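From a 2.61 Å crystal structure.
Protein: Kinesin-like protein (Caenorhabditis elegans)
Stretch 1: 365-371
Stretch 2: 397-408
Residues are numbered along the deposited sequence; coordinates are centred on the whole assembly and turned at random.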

# COMPACT_ATOMS: atom_id res chain seq x y z
N GLN A 365 17.42 5.72 3.88
CA GLN A 365 18.68 5.03 3.59
C GLN A 365 18.46 3.85 2.66
O GLN A 365 19.28 3.59 1.77
CB GLN A 365 19.34 4.58 4.90
CG GLN A 365 19.60 5.70 5.89
CD GLN A 365 20.03 5.19 7.25
OE1 GLN A 365 20.36 4.01 7.41
NE2 GLN A 365 20.02 6.07 8.25
N CYS A 366 17.36 3.12 2.85
CA CYS A 366 17.15 1.90 2.07
C CYS A 366 16.84 2.20 0.61
O CYS A 366 17.36 1.52 -0.28
CB CYS A 366 16.05 1.05 2.71
SG CYS A 366 16.64 0.17 4.18
N ILE A 367 16.01 3.21 0.32
CA ILE A 367 15.74 3.52 -1.08
C ILE A 367 16.96 4.14 -1.75
O ILE A 367 17.11 4.05 -2.97
CB ILE A 367 14.52 4.44 -1.30
CG1 ILE A 367 14.90 5.91 -1.15
CG2 ILE A 367 13.37 4.09 -0.36
CD1 ILE A 367 13.91 6.86 -1.75
N GLU A 368 17.85 4.77 -0.97
CA GLU A 368 19.09 5.28 -1.54
C GLU A 368 20.03 4.14 -1.90
O GLU A 368 20.67 4.18 -2.96
CB GLU A 368 19.75 6.26 -0.58
CG GLU A 368 19.03 7.60 -0.49
CD GLU A 368 19.75 8.61 0.37
OE1 GLU A 368 20.76 9.19 -0.09
OE2 GLU A 368 19.30 8.84 1.51
N VAL A 369 20.11 3.13 -1.04
CA VAL A 369 20.85 1.92 -1.40
C VAL A 369 20.19 1.22 -2.58
O VAL A 369 20.87 0.67 -3.46
CB VAL A 369 20.97 0.98 -0.18
CG1 VAL A 369 21.66 -0.31 -0.56
CG2 VAL A 369 21.72 1.67 0.94
N LEU A 370 18.85 1.24 -2.62
CA LEU A 370 18.13 0.62 -3.74
C LEU A 370 18.46 1.31 -5.05
O LEU A 370 18.67 0.64 -6.08
CB LEU A 370 16.63 0.66 -3.49
CG LEU A 370 15.76 0.18 -4.66
CD1 LEU A 370 16.04 -1.28 -4.99
CD2 LEU A 370 14.28 0.38 -4.35
N ARG A 371 18.51 2.64 -5.05
CA ARG A 371 18.82 3.37 -6.27
C ARG A 371 20.23 3.05 -6.77
O ARG A 371 20.43 2.86 -7.97
CB ARG A 371 18.68 4.87 -6.03
CG ARG A 371 17.26 5.39 -6.08
CD ARG A 371 17.21 6.77 -5.49
NE ARG A 371 15.90 7.39 -5.60
CZ ARG A 371 15.48 8.36 -4.81
NH1 ARG A 371 16.27 8.82 -3.85
NH2 ARG A 371 14.27 8.88 -4.97
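Stretch 2 (397-408) NYLEGNGKIRMV

Stretch 1 is helical throughout, one piece of a longer helix. Stretch 2 starts as the last turn of another helix, 397-399, passes through a loop at 400-403, and runs on as a strand from K404. No hydrogen bond joins the two; the contact is van der Waals packing, mostly of apolar side chains, and buries 319 Å² in all.

The backbones come closest at L370 and L399, with CA atoms 6.0 Å apart. L370 is the main bump. Its CB points toward stretch 2. CD1 lies against the helix end, 3.4 Å from L399 O and 3.8 Å from G401 N. CD2 spans the gap, 4.2 Å from Y398 O and 3.8 Å from I405 CD1. L370 fills the corner where the helix end and the strand meet.

The CB of L399 points sideways, but the end of its side chain comes nearer and fits the hollow between C366 and I367: CD2 is 4.0 Å from C366 CB and 4.2 Å from I367 CG2. Further along the strand, M407 CE touches I367 CD1 at 3.7 Å.

The turn is closed by G401 N to Y398 O (2.8 Å) and N402 N to N397 O (2.9 Å). G401 has positive phi, and a CB there would jam against the preceding carbonyl O. Its bare backbone lies beside L370.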

# COMPACT_ATOMS: atom_id res chain seq x y z
N ASN A 397 11.77 -7.45 0.38
CA ASN A 397 11.77 -7.91 -1.01
C ASN A 397 11.78 -6.73 -1.97
O ASN A 397 12.57 -6.68 -2.92
CB ASN A 397 10.57 -8.82 -1.26
CG ASN A 397 10.54 -10.01 -0.32
OD1 ASN A 397 9.58 -10.20 0.42
ND2 ASN A 397 11.60 -10.80 -0.34
N TYR A 398 10.88 -5.76 -1.75
CA TYR A 398 10.83 -4.57 -2.60
C TYR A 398 12.13 -3.79 -2.55
O TYR A 398 12.67 -3.38 -3.58
CB TYR A 398 9.65 -3.68 -2.19
CG TYR A 398 8.28 -4.30 -2.37
CD1 TYR A 398 7.62 -4.89 -1.30
CD2 TYR A 398 7.65 -4.28 -3.61
CE1 TYR A 398 6.36 -5.45 -1.46
CE2 TYR A 398 6.39 -4.84 -3.78
CZ TYR A 398 5.75 -5.42 -2.70
OH TYR A 398 4.50 -5.97 -2.86
N LEU A 399 12.65 -3.55 -1.34
CA LEU A 399 13.86 -2.74 -1.20
C LEU A 399 15.11 -3.45 -1.71
O LEU A 399 16.12 -2.78 -1.96
CB LEU A 399 14.04 -2.35 0.26
CG LEU A 399 12.91 -1.43 0.72
CD1 LEU A 399 12.81 -1.41 2.22
CD2 LEU A 399 13.17 -0.03 0.19
N GLU A 400 15.07 -4.77 -1.85
CA GLU A 400 16.12 -5.51 -2.54
C GLU A 400 15.84 -5.64 -4.03
O GLU A 400 16.47 -6.46 -4.70
CB GLU A 400 16.33 -6.88 -1.90
CG GLU A 400 17.07 -6.82 -0.57
CD GLU A 400 17.32 -8.19 0.02
OE1 GLU A 400 16.72 -9.16 -0.48
OE2 GLU A 400 18.10 -8.29 0.99
N GLY A 401 14.90 -4.85 -4.54
CA GLY A 401 14.69 -4.71 -5.96
C GLY A 401 13.68 -5.64 -6.57
O GLY A 401 13.69 -5.82 -7.79
N ASN A 402 12.83 -6.28 -5.78
CA ASN A 402 11.82 -7.20 -6.30
C ASN A 402 10.47 -6.49 -6.30
O ASN A 402 9.96 -6.14 -5.24
CB ASN A 402 11.75 -8.50 -5.49
CG ASN A 402 10.84 -9.53 -6.15
OD1 ASN A 402 9.69 -9.70 -5.77
ND2 ASN A 402 11.37 -10.22 -7.16
N GLY A 403 9.92 -6.30 -7.49
CA GLY A 403 8.67 -5.59 -7.65
C GLY A 403 8.88 -4.13 -8.00
O GLY A 403 9.99 -3.69 -8.31
N LYS A 404 7.80 -3.37 -7.91
CA LYS A 404 7.79 -1.96 -8.27
C LYS A 404 7.43 -1.11 -7.06
O LYS A 404 6.44 -1.39 -6.38
CB LYS A 404 6.80 -1.70 -9.42
CG LYS A 404 6.58 -0.25 -9.75
CD LYS A 404 7.76 0.36 -10.49
CE LYS A 404 7.43 1.77 -10.96
NZ LYS A 404 8.49 2.36 -11.82
N ILE A 405 8.24 -0.09 -6.79
CA ILE A 405 8.02 0.82 -5.67
C ILE A 405 7.74 2.21 -6.22
O ILE A 405 8.50 2.72 -7.05
CB ILE A 405 9.23 0.86 -4.71
CG1 ILE A 405 9.60 -0.54 -4.23
CG2 ILE A 405 8.95 1.76 -3.52
CD1 ILE A 405 10.79 -0.53 -3.29
N ARG A 406 6.66 2.82 -5.75
CA ARG A 406 6.40 4.23 -6.03
C ARG A 406 6.11 4.94 -4.72
O ARG A 406 5.26 4.51 -3.94
CB ARG A 406 5.22 4.43 -7.00
CG ARG A 406 4.84 5.89 -7.20
CD ARG A 406 3.96 6.14 -8.43
NE ARG A 406 4.62 5.77 -9.68
CZ ARG A 406 4.23 4.77 -10.46
NH1 ARG A 406 3.17 4.03 -10.12
NH2 ARG A 406 4.88 4.50 -11.58
N MET A 407 6.81 6.05 -4.49
CA MET A 407 6.61 6.86 -3.30
C MET A 407 5.96 8.19 -3.68
O MET A 407 6.40 8.85 -4.63
CB MET A 407 7.93 7.11 -2.56
CG MET A 407 7.78 7.98 -1.33
SD MET A 407 8.90 7.50 0.00
CE MET A 407 10.30 6.94 -0.96
N VAL A 408 4.91 8.55 -2.96
CA VAL A 408 4.18 9.79 -3.17
C VAL A 408 4.50 10.71 -1.99
O VAL A 408 4.01 10.48 -0.87
CB VAL A 408 2.67 9.56 -3.30
CG1 VAL A 408 1.95 10.88 -3.49
CG2 VAL A 408 2.39 8.61 -4.45